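Local coordinates for endoglucanase (Clostridium thermocellum, PDB 2C4X), which probably hydrolyses cellulose as a cellulosomal enzyme, the piece described here being its C-terminal PKD domain and CBM44 carbohydrate-binding module, at residues N7-A12 against D79-S85; A12-F16 against S86-I91; T23-F29 against T60-K66; A31-D36 against L75-N80. The protein carries 1 engineered substitution. Residues are numbered along the deposited sequence.

Overall arrangement
All four contacts lie in the PKD domain, an Ig-like beta-sandwich, the CBM44 module being elsewhere in the chain. Contacts 1 and 4 sit side by side at one end, their centres about 7 Å apart, and share D79, N80 and the calcium ion. Contact 1 is at the surface and largely polar; contact 4 is buried and passes from metal ligands to van der Waals packing. Contact 2 takes over from contact 1 at A12, using the same strand 84-93, and closes the sandwich with aromatic side chains. Contact 3, about 26 Å from contact 1 between centres, is partly buried and the one true strand pairing, with backbone hydrogen bonds. F16 of contact 2 packs on its F29.

Contact 1: residues N7-A12 against D79-S85; sequences NQAPKA and DNQGASS. With CA (calcium ion), chain B.
This contact builds much of the calcium site at one end of the PKD domain, an Ig-like beta-sandwich. N7-A12 is extended without forming a regular strand. D79-S85 starts at the end of strand 69-79, makes a type I turn from D79 to G82 (G82 at phi/psi 86/6°, G82 N to D79 O 3.1 Å) and enters strand 84-93. The nearest CA pairs are N7-Q81 at 7.6 Å, A9-A83 at 5.2 Å and A12-S85 at 5.6 Å.

Metal bonds come first. N7 OD1, Q8 O, D79 OD2 and water 2 each lie 2.4 Å from the calcium; D36 and D38 complete the site. N7 takes the t rotamer, so that its ND2 also donates to D79 OD2 at 3.0 Å. Water 1 links N7 OD1 (3.1 Å) to Q81 NE2 (2.6 Å), and water 2 receives Q81 NE2 at 2.8 Å.

The apolar contacts are slight: A9 CB meets A83 CB at 4.2 Å, and P10 CD lies 4.3 Å from A83 CB. Van der Waals contacts with the backbone add P10 CD to A83 O at 3.3 Å and A12 CB to S85 O at 3.5 Å.

D79 has chi1 near 71° (p). Its OD2 binds the metal and accepts from N7 ND2, while OD1 ties down the turn, accepting from Q81 N at 2.9 Å in an Asx turn and from A83 N at 3.0 Å.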
loop_
_atom_site.group_PDB
_atom_site.type_symbol
_atom_site.label_atom_id
_atom_site.label_comp_id
_atom_site.label_asym_id
_atom_site.label_seq_id
_atom_site.Cartn_x
_atom_site.Cartn_y
_atom_site.Cartn_z
ATOM N N ASN A 7 11.706 -29.791 -33.918
ATOM C CA ASN A 7 10.651 -29.625 -32.915
ATOM C C ASN A 7 10.520 -28.182 -32.412
ATOM O O ASN A 7 11.504 -27.581 -31.979
ATOM C CB ASN A 7 10.880 -30.570 -31.727
ATOM C CG ASN A 7 9.826 -30.405 -30.636
ATOM O OD1 ASN A 7 8.646 -30.206 -30.926
ATOM N ND2 ASN A 7 10.244 -30.503 -29.385
ATOM N N GLN A 8 9.305 -27.636 -32.475
ATOM C CA GLN A 8 9.010 -26.330 -31.878
ATOM C C GLN A 8 8.772 -26.471 -30.382
ATOM O O GLN A 8 8.041 -27.381 -29.941
ATOM C CB GLN A 8 7.786 -25.682 -32.528
ATOM C CG GLN A 8 7.975 -25.342 -33.982
ATOM C CD GLN A 8 6.691 -24.894 -34.652
ATOM O OE1 GLN A 8 5.819 -24.279 -34.034
ATOM N NE2 GLN A 8 6.571 -25.203 -35.922
ATOM N N ALA A 9 9.387 -25.576 -29.608
ATOM C CA ALA A 9 9.166 -25.531 -28.164
ATOM C C ALA A 9 7.742 -25.043 -27.878
ATOM O O ALA A 9 7.220 -24.213 -28.609
ATOM C CB ALA A 9 10.200 -24.640 -27.475
ATOM N N PRO A 10 7.103 -25.586 -26.827
ATOM C CA PRO A 10 5.727 -25.203 -26.543
ATOM C C PRO A 10 5.655 -23.747 -26.066
ATOM O O PRO A 10 6.687 -23.149 -25.742
ATOM C CB PRO A 10 5.302 -26.164 -25.424
ATOM C CG PRO A 10 6.585 -26.649 -24.802
ATOM C CD PRO A 10 7.636 -26.582 -25.873
ATOM N N LYS A 11 4.460 -23.180 -26.041
ATOM C CA LYS A 11 4.295 -21.826 -25.509
ATOM C C LYS A 11 3.714 -21.877 -24.100
ATOM O O LYS A 11 2.709 -22.545 -23.860
ATOM C CB LYS A 11 3.491 -20.956 -26.472
ATOM C CG LYS A 11 4.293 -20.711 -27.780
ATOM C CD LYS A 11 3.774 -19.588 -28.681
ATOM C CE LYS A 11 4.124 -18.183 -28.131
ATOM N NZ LYS A 11 5.568 -17.951 -27.723
ATOM N N ALA A 12 4.406 -21.218 -23.174
ATOM C CA ALA A 12 4.070 -21.229 -21.763
ATOM C C ALA A 12 3.438 -19.893 -21.372
ATOM O O ALA A 12 3.958 -18.809 -21.681
ATOM C CB ALA A 12 5.312 -21.495 -20.923
ATOM N N ASP A 79 6.972 -30.227 -23.634
ATOM C CA ASP A 79 6.223 -30.994 -24.629
ATOM C C ASP A 79 6.604 -32.487 -24.656
ATOM O O ASP A 79 7.475 -32.935 -23.887
ATOM C CB ASP A 79 6.302 -30.333 -26.020
ATOM C CG ASP A 79 7.671 -30.450 -26.669
ATOM O OD1 ASP A 79 8.476 -31.305 -26.270
ATOM O OD2 ASP A 79 7.942 -29.692 -27.621
ATOM N N ASN A 80 5.932 -33.242 -25.527
ATOM C CA ASN A 80 6.136 -34.691 -25.685
ATOM C C ASN A 80 7.544 -35.111 -26.144
ATOM O O ASN A 80 7.917 -36.280 -26.035
ATOM C CB ASN A 80 5.076 -35.278 -26.637
ATOM C CG ASN A 80 5.122 -34.654 -28.036
ATOM O OD1 ASN A 80 4.877 -33.464 -28.207
ATOM N ND2 ASN A 80 5.429 -35.469 -29.040
ATOM N N GLN A 81 8.318 -34.154 -26.646
ATOM C CA GLN A 81 9.677 -34.400 -27.095
ATOM C C GLN A 81 10.755 -33.805 -26.173
ATOM O O GLN A 81 11.937 -33.820 -26.509
ATOM C CB GLN A 81 9.834 -33.895 -28.523
ATOM C CG GLN A 81 9.227 -34.845 -29.555
ATOM C CD GLN A 81 9.197 -34.255 -30.943
ATOM O OE1 GLN A 81 9.973 -34.655 -31.801
ATOM N NE2 GLN A 81 8.302 -33.294 -31.174
ATOM N N GLY A 82 10.340 -33.281 -25.021
ATOM C CA GLY A 82 11.270 -32.751 -24.022
ATOM C C GLY A 82 11.731 -31.307 -24.174
ATOM O O GLY A 82 12.598 -30.859 -23.419
ATOM N N ALA A 83 11.170 -30.572 -25.137
ATOM C CA ALA A 83 11.447 -29.140 -25.259
ATOM C C ALA A 83 10.548 -28.340 -24.317
ATOM O O ALA A 83 9.403 -28.721 -24.052
ATOM C CB ALA A 83 11.272 -28.654 -26.714
ATOM N N SER A 84 11.072 -27.230 -23.812
ATOM C CA SER A 84 10.336 -26.454 -22.830
ATOM C C SER A 84 10.429 -24.944 -23.034
ATOM O O SER A 84 11.346 -24.449 -23.695
ATOM C CB SER A 84 10.761 -26.845 -21.414
ATOM O OG SER A 84 12.135 -26.604 -21.232
ATOM N N SER A 85 9.445 -24.239 -22.468
ATOM C CA SER A 85 9.407 -22.785 -22.397
ATOM C C SER A 85 9.015 -22.398 -20.991
ATOM O O SER A 85 8.353 -23.164 -20.293
ATOM C CB SER A 85 8.335 -22.231 -23.344
ATOM O OG SER A 85 8.555 -22.742 -24.641
HETATM CA CA CA B . 6.737 -29.388 -29.720
HETATM O O HOH W 1 7.993 -31.933 -33.404
HETATM O O HOH W 2 6.506 -31.795 -29.704
#

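Contact 2: residues A12-F16 against S86-I91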
loop_
_atom_site.group_PDB
_atom_site.type_symbol
_atom_site.label_atom_id
_atom_site.label_comp_id
_atom_site.label_asym_id
_atom_site.label_seq_id
_atom_site.Cartn_x
_atom_site.Cartn_y
_atom_site.Cartn_z
ATOM N N ALA A 12 4.406 -21.218 -23.174
ATOM C CA ALA A 12 4.070 -21.229 -21.763
ATOM C C ALA A 12 3.438 -19.893 -21.372
ATOM O O ALA A 12 3.958 -18.809 -21.681
ATOM C CB ALA A 12 5.312 -21.495 -20.923
ATOM N N ILE A 13 2.300 -19.972 -20.704
ATOM C CA ILE A 13 1.615 -18.771 -20.229
ATOM C C ILE A 13 0.664 -19.201 -19.125
ATOM O O ILE A 13 0.155 -20.325 -19.133
ATOM C CB ILE A 13 0.826 -18.043 -21.365
ATOM C CG1 ILE A 13 0.386 -16.639 -20.903
ATOM C CG2 ILE A 13 -0.365 -18.894 -21.820
ATOM C CD1 ILE A 13 -0.091 -15.709 -22.010
ATOM N N PHE A 14 0.444 -18.313 -18.166
ATOM C CA PHE A 14 -0.585 -18.548 -17.170
ATOM C C PHE A 14 -1.192 -17.261 -16.667
ATOM O O PHE A 14 -0.594 -16.192 -16.799
ATOM C CB PHE A 14 -0.057 -19.407 -16.004
ATOM C CG PHE A 14 0.940 -18.703 -15.116
ATOM C CD1 PHE A 14 2.309 -18.794 -15.371
ATOM C CD2 PHE A 14 0.510 -17.972 -14.010
ATOM C CE1 PHE A 14 3.238 -18.153 -14.537
ATOM C CE2 PHE A 14 1.425 -17.322 -13.179
ATOM C CZ PHE A 14 2.787 -17.413 -13.441
ATOM N N THR A 15 -2.402 -17.387 -16.118
ATOM C CA THR A 15 -3.047 -16.338 -15.341
ATOM C C THR A 15 -3.368 -16.922 -13.954
ATOM O O THR A 15 -3.233 -18.133 -13.734
ATOM C CB THR A 15 -4.350 -15.833 -16.009
ATOM O OG1 THR A 15 -5.280 -16.916 -16.118
ATOM C CG2 THR A 15 -4.078 -15.262 -17.401
ATOM N N PHE A 16 -3.774 -16.070 -13.015
ATOM C CA PHE A 16 -4.182 -16.557 -11.699
ATOM C C PHE A 16 -5.359 -15.757 -11.161
ATOM O O PHE A 16 -5.610 -14.634 -11.591
ATOM C CB PHE A 16 -3.013 -16.585 -10.690
ATOM C CG PHE A 16 -2.328 -15.256 -10.507
ATOM C CD1 PHE A 16 -2.876 -14.275 -9.672
ATOM C CD2 PHE A 16 -1.135 -14.986 -11.166
ATOM C CE1 PHE A 16 -2.251 -13.046 -9.507
ATOM C CE2 PHE A 16 -0.499 -13.745 -11.016
ATOM C CZ PHE A 16 -1.062 -12.776 -10.178
ATOM N N SER A 86 9.388 -21.189 -20.592
ATOM C CA SER A 86 9.003 -20.674 -19.291
ATOM C C SER A 86 8.306 -19.322 -19.391
ATOM O O SER A 86 8.571 -18.537 -20.319
ATOM C CB SER A 86 10.221 -20.598 -18.360
ATOM O OG SER A 86 11.017 -19.461 -18.625
ATOM N N PHE A 87 7.422 -19.072 -18.427
ATOM C CA PHE A 87 6.694 -17.813 -18.280
ATOM C C PHE A 87 6.718 -17.498 -16.787
ATOM O O PHE A 87 6.378 -18.360 -15.966
ATOM C CB PHE A 87 5.240 -17.984 -18.758
ATOM C CG PHE A 87 4.419 -16.699 -18.771
ATOM C CD1 PHE A 87 3.613 -16.351 -17.678
ATOM C CD2 PHE A 87 4.404 -15.874 -19.895
ATOM C CE1 PHE A 87 2.837 -15.176 -17.706
ATOM C CE2 PHE A 87 3.619 -14.714 -19.928
ATOM C CZ PHE A 87 2.841 -14.368 -18.831
ATOM N N THR A 88 7.124 -16.285 -16.441
ATOM C CA THR A 88 7.212 -15.857 -15.043
ATOM C C THR A 88 6.327 -14.639 -14.814
ATOM O O THR A 88 6.357 -13.682 -15.595
ATOM C CB THR A 88 8.691 -15.537 -14.634
ATOM O OG1 THR A 88 9.495 -16.707 -14.826
ATOM C CG2 THR A 88 8.800 -15.108 -13.175
ATOM N N ALA A 89 5.520 -14.685 -13.760
ATOM C CA ALA A 89 4.720 -13.528 -13.378
ATOM C C ALA A 89 4.817 -13.343 -11.871
ATOM O O ALA A 89 5.246 -14.253 -11.149
ATOM C CB ALA A 89 3.257 -13.694 -13.824
ATOM N N THR A 90 4.413 -12.167 -11.403
ATOM C CA THR A 90 4.517 -11.808 -10.001
ATOM C C THR A 90 3.136 -11.834 -9.339
ATOM O O THR A 90 2.148 -11.403 -9.934
ATOM C CB THR A 90 5.176 -10.398 -9.861
ATOM O OG1 THR A 90 6.589 -10.517 -10.064
ATOM C CG2 THR A 90 4.939 -9.809 -8.493
ATOM N N ILE A 91 3.077 -12.345 -8.114
ATOM C CA ILE A 91 1.857 -12.289 -7.317
ATOM C C ILE A 91 2.147 -11.642 -5.957
ATOM O O ILE A 91 3.124 -12.000 -5.275
ATOM C CB ILE A 91 1.206 -13.715 -7.161
ATOM C CG1 ILE A 91 -0.204 -13.631 -6.546
ATOM C CG2 ILE A 91 2.119 -14.681 -6.363
ATOM C CD1 ILE A 91 -0.960 -14.972 -6.598
HETATM O O HOH W 3 7.021 -18.895 -22.798
#
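The two segments run nearly the same way, their end-to-end directions 14° apart, yet no hydrogen bond joins them directly. Their CA atoms are closest at I13-F87 (5.5 Å) and the segments then spread, F16 and I91 being 8.6 Å apart. Water 3 bridges the backbones, donating to A12 O at 3.3 Å and S86 O at 2.9 Å.

Side chains fill the widening gap. The F87 ring lies between the two segments: I13 CG1 is 4.0 Å from its centroid, over the face, in a CH-pi contact, and A12 CB touches F87 CB at 4.1 Å. The edge of F87 points at the face of F14 in an offset edge-to-face pair, centroids 5.5 Å apart and planes at 80°. F14 CZ also reaches A89 CB at 3.8 Å. Further along, I91 CD1 sits over the F16 ring, 3.9 Å from its centroid.

T15 pairs by backbone with N30 in one sheet, while F87, A89 and I91 pair with strand 69-79 in the other. An N-terminal segment that passes beside the last strand unpaired, then joins the opposite sheet, resembles the edge crossing of Ig-like folds such as this PKD domain.

Contact 3: residues T23-F29 against T60-K66; sequences TDENVVF and TITYKYK
F29 is the apolar centre. With chi1 near -66° (m) and chi2 near 90°, its ring runs along the partner segment: F29 CB touches I61 CG2 at 3.9 Å, F29 CE1 meets Y63 CB at 3.9 Å, and F29 CZ reaches Y65 CE2 at 4.3 Å. V27, F29, I61 and Y63 share this face of the sheet; V28 and T62 lie on the other. Y65 (chi1 m) is buried against strand 84-93, its OH hydrogen-bonded to F48 O.

Strands 27-29 and 60-63 are antiparallel neighbours in the three-stranded sheet of the PKD beta-sandwich, their axes 4.7 Å apart at 156°. V27-Y63 and F29-I61 are hydrogen-bonded pairs: V27 N to Y63 O 2.8 Å, Y63 N to V27 O 3.0 Å, F29 N to I61 O 2.8 Å, I61 N to F29 O 3.1 Å. V28-T62 between them is a non-hydrogen-bonded pair with CA atoms 4.4 Å apart.

Toward T23, water 4 spans from E25 O (2.7 Å) to Y65 N (3.1 Å), and D24, at phi/psi 67/14°, brings its N within 2.7 Å of Y65 O in a hydrogen bond. At the exposed margin T62 OG1 lies 2.8 Å from N26 OD1, and K64 NZ donates to water 5 at 2.7 Å.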
loop_
_atom_site.group_PDB
_atom_site.type_symbol
_atom_site.label_atom_id
_atom_site.label_comp_id
_atom_site.label_asym_id
_atom_site.label_seq_id
_atom_site.Cartn_x
_atom_site.Cartn_y
_atom_site.Cartn_z
ATOM N N THR A 23 -3.119 -14.118 2.716
ATOM C CA THR A 23 -2.451 -15.302 3.216
ATOM C C THR A 23 -3.480 -16.388 3.483
ATOM O O THR A 23 -4.596 -16.104 3.971
ATOM C CB THR A 23 -1.603 -15.012 4.470
ATOM O OG1 THR A 23 -2.394 -14.329 5.451
ATOM C CG2 THR A 23 -0.423 -14.138 4.097
ATOM N N ASP A 24 -3.101 -17.610 3.103
ATOM C CA ASP A 24 -3.877 -18.831 3.294
ATOM C C ASP A 24 -5.178 -18.894 2.476
ATOM O O ASP A 24 -6.037 -19.736 2.724
ATOM C CB ASP A 24 -4.100 -19.097 4.788
ATOM C CG ASP A 24 -2.810 -19.547 5.499
ATOM O OD1 ASP A 24 -2.164 -20.548 5.053
ATOM O OD2 ASP A 24 -2.439 -18.892 6.506
ATOM N N GLU A 25 -5.304 -18.008 1.492
ATOM C CA GLU A 25 -6.411 -18.053 0.545
ATOM C C GLU A 25 -5.949 -18.830 -0.687
ATOM O O GLU A 25 -4.817 -18.650 -1.151
ATOM C CB GLU A 25 -6.813 -16.634 0.142
ATOM C CG GLU A 25 -7.873 -16.570 -0.943
ATOM C CD GLU A 25 -8.335 -15.162 -1.249
ATOM O OE1 GLU A 25 -7.568 -14.203 -1.023
ATOM O OE2 GLU A 25 -9.480 -15.022 -1.725
ATOM N N ASN A 26 -6.812 -19.699 -1.209
ATOM C CA ASN A 26 -6.489 -20.414 -2.437
ATOM C C ASN A 26 -6.392 -19.500 -3.646
ATOM O O ASN A 26 -7.279 -18.667 -3.886
ATOM C CB ASN A 26 -7.500 -21.515 -2.724
ATOM C CG ASN A 26 -7.224 -22.759 -1.934
ATOM O OD1 ASN A 26 -6.582 -23.691 -2.423
ATOM N ND2 ASN A 26 -7.671 -22.775 -0.711
ATOM N N VAL A 27 -5.286 -19.665 -4.372
ATOM C CA VAL A 27 -5.039 -19.030 -5.657
ATOM C C VAL A 27 -5.107 -20.141 -6.704
ATOM O O VAL A 27 -4.467 -21.179 -6.557
ATOM C CB VAL A 27 -3.633 -18.376 -5.713
ATOM C CG1 VAL A 27 -3.392 -17.713 -7.077
ATOM C CG2 VAL A 27 -3.471 -17.343 -4.602
ATOM N N VAL A 28 -5.899 -19.944 -7.749
ATOM C CA VAL A 28 -5.910 -20.907 -8.834
ATOM C C VAL A 28 -5.033 -20.381 -9.956
ATOM O O VAL A 28 -5.315 -19.330 -10.523
ATOM C CB VAL A 28 -7.339 -21.212 -9.349
ATOM C CG1 VAL A 28 -7.277 -22.151 -10.561
ATOM C CG2 VAL A 28 -8.190 -21.816 -8.239
ATOM N N PHE A 29 -3.961 -21.107 -10.261
ATOM C CA PHE A 29 -3.111 -20.774 -11.398
ATOM C C PHE A 29 -3.603 -21.557 -12.598
ATOM O O PHE A 29 -3.834 -22.766 -12.515
ATOM C CB PHE A 29 -1.637 -21.101 -11.099
ATOM C CG PHE A 29 -1.043 -20.253 -10.006
ATOM C CD1 PHE A 29 -1.108 -20.662 -8.673
ATOM C CD2 PHE A 29 -0.425 -19.042 -10.311
ATOM C CE1 PHE A 29 -0.540 -19.878 -7.653
ATOM C CE2 PHE A 29 0.126 -18.240 -9.308
ATOM C CZ PHE A 29 0.072 -18.659 -7.973
ATOM N N THR A 60 -4.163 -26.584 -14.680
ATOM C CA THR A 60 -4.467 -25.794 -13.482
ATOM C C THR A 60 -3.869 -26.396 -12.204
ATOM O O THR A 60 -3.578 -27.590 -12.133
ATOM C CB THR A 60 -5.980 -25.506 -13.293
ATOM O OG1 THR A 60 -6.627 -26.678 -12.795
ATOM C CG2 THR A 60 -6.642 -25.055 -14.605
ATOM N N ILE A 61 -3.663 -25.542 -11.206
ATOM C CA ILE A 61 -3.145 -25.950 -9.910
ATOM C C ILE A 61 -3.618 -24.895 -8.915
ATOM O O ILE A 61 -3.789 -23.730 -9.272
ATOM C CB ILE A 61 -1.580 -26.122 -9.909
ATOM C CG1 ILE A 61 -1.122 -26.958 -8.697
ATOM C CG2 ILE A 61 -0.845 -24.758 -9.975
ATOM C CD1 ILE A 61 0.251 -27.649 -8.850
ATOM N N THR A 62 -3.870 -25.310 -7.684
ATOM C CA THR A 62 -4.235 -24.365 -6.640
ATOM C C THR A 62 -3.151 -24.338 -5.563
ATOM O O THR A 62 -2.476 -25.351 -5.316
ATOM C CB THR A 62 -5.678 -24.621 -6.067
ATOM O OG1 THR A 62 -6.034 -23.572 -5.160
ATOM C CG2 THR A 62 -5.776 -25.962 -5.345
ATOM N N TYR A 63 -2.983 -23.174 -4.944
ATOM C CA TYR A 63 -1.883 -22.922 -4.024
ATOM C C TYR A 63 -2.245 -21.852 -2.982
ATOM O O TYR A 63 -3.014 -20.938 -3.270
ATOM C CB TYR A 63 -0.617 -22.509 -4.804
ATOM C CG TYR A 63 0.627 -22.614 -3.965
ATOM C CD1 TYR A 63 1.161 -23.861 -3.646
ATOM C CD2 TYR A 63 1.243 -21.474 -3.442
ATOM C CE1 TYR A 63 2.277 -23.977 -2.847
ATOM C CE2 TYR A 63 2.374 -21.578 -2.642
ATOM C CZ TYR A 63 2.885 -22.832 -2.349
ATOM O OH TYR A 63 3.994 -22.970 -1.544
ATOM N N LYS A 64 -1.672 -21.975 -1.783
ATOM C CA LYS A 64 -1.864 -21.019 -0.690
ATOM C C LYS A 64 -0.515 -20.527 -0.185
ATOM O O LYS A 64 0.395 -21.329 0.032
ATOM C CB LYS A 64 -2.596 -21.686 0.485
ATOM C CG LYS A 64 -3.970 -22.224 0.170
ATOM C CD LYS A 64 -4.592 -22.930 1.372
ATOM C CE LYS A 64 -4.292 -24.411 1.356
ATOM N NZ LYS A 64 -5.027 -25.162 2.442
ATOM N N TYR A 65 -0.391 -19.215 0.014
ATOM C CA TYR A 65 0.823 -18.639 0.595
ATOM C C TYR A 65 0.588 -18.359 2.074
ATOM O O TYR A 65 -0.451 -17.810 2.459
ATOM C CB TYR A 65 1.223 -17.350 -0.125
ATOM C CG TYR A 65 1.704 -17.558 -1.540
ATOM C CD1 TYR A 65 3.049 -17.829 -1.801
ATOM C CD2 TYR A 65 0.816 -17.498 -2.614
ATOM C CE1 TYR A 65 3.506 -18.017 -3.110
ATOM C CE2 TYR A 65 1.262 -17.687 -3.935
ATOM C CZ TYR A 65 2.612 -17.944 -4.166
ATOM O OH TYR A 65 3.077 -18.131 -5.447
ATOM N N LYS A 66 1.541 -18.752 2.906
ATOM C CA LYS A 66 1.344 -18.596 4.343
ATOM C C LYS A 66 1.730 -17.215 4.837
ATOM O O LYS A 66 1.149 -16.727 5.798
ATOM C CB LYS A 66 2.058 -19.707 5.121
ATOM C CG LYS A 66 3.376 -19.353 5.744
ATOM C CD LYS A 66 3.665 -20.294 6.893
ATOM C CE LYS A 66 5.137 -20.263 7.292
ATOM N NZ LYS A 66 6.061 -20.692 6.180
HETATM O O HOH W 4 -2.638 -17.201 -0.564
HETATM O O HOH W 5 -7.604 -25.240 1.496
#

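Contact 4: residues A31-D36 against L75-N80. With CA (calcium ion), chain B.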
loop_
_atom_site.group_PDB
_atom_site.type_symbol
_atom_site.label_atom_id
_atom_site.label_comp_id
_atom_site.label_asym_id
_atom_site.label_seq_id
_atom_site.Cartn_x
_atom_site.Cartn_y
_atom_site.Cartn_z
ATOM N N ALA A 31 -2.805 -22.376 -16.487
ATOM C CA ALA A 31 -1.906 -22.380 -17.644
ATOM C C ALA A 31 -2.573 -22.914 -18.915
ATOM O O ALA A 31 -1.886 -23.362 -19.836
ATOM C CB ALA A 31 -0.657 -23.197 -17.323
ATOM N N SER A 32 -3.900 -22.864 -18.971
ATOM C CA SER A 32 -4.649 -23.536 -20.038
ATOM C C SER A 32 -4.462 -22.935 -21.439
ATOM O O SER A 32 -4.771 -23.594 -22.431
ATOM C CB SER A 32 -6.134 -23.642 -19.686
ATOM O OG SER A 32 -6.750 -22.372 -19.755
ATOM N N ASN A 33 -3.944 -21.708 -21.525
ATOM C CA ASN A 33 -3.612 -21.153 -22.841
ATOM C C ASN A 33 -2.223 -21.522 -23.333
ATOM O O ASN A 33 -1.852 -21.160 -24.454
ATOM C CB ASN A 33 -3.868 -19.643 -22.927
ATOM C CG ASN A 33 -5.353 -19.305 -22.858
ATOM O OD1 ASN A 33 -5.735 -18.286 -22.291
ATOM N ND2 ASN A 33 -6.194 -20.169 -23.425
ATOM N N SER A 34 -1.470 -22.250 -22.504
ATOM C CA SER A 34 -0.223 -22.881 -22.941
ATOM C C SER A 34 -0.538 -23.910 -24.029
ATOM O O SER A 34 -1.570 -24.589 -23.980
ATOM C CB SER A 34 0.508 -23.569 -21.777
ATOM O OG SER A 34 0.840 -22.648 -20.752
ATOM N N ILE A 35 0.351 -24.030 -25.005
ATOM C CA ILE A 35 0.109 -24.932 -26.129
ATOM C C ILE A 35 1.408 -25.369 -26.793
ATOM O O ILE A 35 2.361 -24.601 -26.870
ATOM C CB ILE A 35 -0.886 -24.293 -27.168
ATOM C CG1 ILE A 35 -1.253 -25.293 -28.275
ATOM C CG2 ILE A 35 -0.343 -22.959 -27.702
ATOM C CD1 ILE A 35 -2.478 -24.878 -29.118
ATOM N N ASP A 36 1.454 -26.627 -27.224
ATOM C CA ASP A 36 2.488 -27.062 -28.136
ATOM C C ASP A 36 1.882 -27.099 -29.532
ATOM O O ASP A 36 0.882 -27.781 -29.765
ATOM C CB ASP A 36 3.065 -28.423 -27.754
ATOM C CG ASP A 36 4.354 -28.714 -28.478
ATOM O OD1 ASP A 36 5.139 -27.764 -28.688
ATOM O OD2 ASP A 36 4.600 -29.878 -28.855
ATOM N N LEU A 75 6.462 -20.717 -14.410
ATOM C CA LEU A 75 5.921 -21.924 -15.007
ATOM C C LEU A 75 6.847 -22.396 -16.104
ATOM O O LEU A 75 7.232 -21.614 -16.972
ATOM C CB LEU A 75 4.539 -21.655 -15.616
ATOM C CG LEU A 75 3.971 -22.703 -16.591
ATOM C CD1 LEU A 75 3.565 -23.984 -15.837
ATOM C CD2 LEU A 75 2.782 -22.115 -17.373
ATOM N N ILE A 76 7.182 -23.682 -16.075
ATOM C CA ILE A 76 7.833 -24.332 -17.197
ATOM C C ILE A 76 6.896 -25.395 -17.784
ATOM O O ILE A 76 6.376 -26.263 -17.076
ATOM C CB ILE A 76 9.190 -24.953 -16.805
ATOM C CG1 ILE A 76 10.158 -23.869 -16.314
ATOM C CG2 ILE A 76 9.822 -25.705 -17.996
ATOM C CD1 ILE A 76 11.405 -24.412 -15.603
ATOM N N VAL A 77 6.707 -25.310 -19.093
ATOM C CA VAL A 77 5.869 -26.223 -19.839
ATOM C C VAL A 77 6.775 -27.070 -20.729
ATOM O O VAL A 77 7.638 -26.536 -21.435
ATOM C CB VAL A 77 4.843 -25.408 -20.683
ATOM C CG1 VAL A 77 4.203 -26.248 -21.746
ATOM C CG2 VAL A 77 3.779 -24.799 -19.785
ATOM N N THR A 78 6.586 -28.390 -20.694
ATOM C CA THR A 78 7.429 -29.300 -21.448
ATOM C C THR A 78 6.561 -30.134 -22.371
ATOM O O THR A 78 5.534 -30.664 -21.947
ATOM C CB THR A 78 8.260 -30.205 -20.498
ATOM O OG1 THR A 78 8.950 -29.374 -19.556
ATOM C CG2 THR A 78 9.270 -31.075 -21.254
ATOM N N ASP A 79 6.972 -30.227 -23.634
ATOM C CA ASP A 79 6.223 -30.994 -24.629
ATOM C C ASP A 79 6.604 -32.487 -24.656
ATOM O O ASP A 79 7.475 -32.935 -23.887
ATOM C CB ASP A 79 6.302 -30.333 -26.020
ATOM C CG ASP A 79 7.671 -30.450 -26.669
ATOM O OD1 ASP A 79 8.476 -31.305 -26.270
ATOM O OD2 ASP A 79 7.942 -29.692 -27.621
ATOM N N ASN A 80 5.932 -33.242 -25.527
ATOM C CA ASN A 80 6.136 -34.691 -25.685
ATOM C C ASN A 80 7.544 -35.111 -26.144
ATOM O O ASN A 80 7.917 -36.280 -26.035
ATOM C CB ASN A 80 5.076 -35.278 -26.637
ATOM C CG ASN A 80 5.122 -34.654 -28.036
ATOM O OD1 ASN A 80 4.877 -33.464 -28.207
ATOM N ND2 ASN A 80 5.429 -35.469 -29.040
HETATM CA CA CA B . 6.737 -29.388 -29.720
HETATM O O HOH W 2 6.506 -31.795 -29.704
#
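Two carboxylates, D36 and D79, come together on one calcium ion, which bridges segments that have no direct hydrogen bond. D36 binds it with both carboxylate oxygens, OD1 at 2.5 Å and OD2 at 2.4 Å, while D79 supplies OD2 at 2.4 Å. D36 OD2 lies 3.3 Å from D79 CB. D79 OD1 accepts from Q81 N and A83 N. Water 2, 2.4 Å from the metal, donates to N80 OD1 at 2.8 Å, an atom that also accepts from T40 N. N7, Q8 and D38 provide the remaining protein ligands.

The rest is van der Waals packing. A31-S34 forms a type I turn, S34 N to A31 O 2.9 Å, that directs A31 and S34 at the strand. A31 CB and L75 CD2 make an apolar contact at 3.6 Å, and S34 OG rests 3.8 Å from V77 CG2. That hydroxyl is also hydrogen-bonded to I13 N.

Segment 31-36 belongs to the loop leading from strand 27-30 in one sheet of the PKD sandwich to strand 41-47 in the other, and lies along the inward-facing residues L75, V77 and D79 of strand 69-79. W46 packs on A31 and L75, and strand 84-93 pairs with strand 69-79 at L75-F87 and V77-S85.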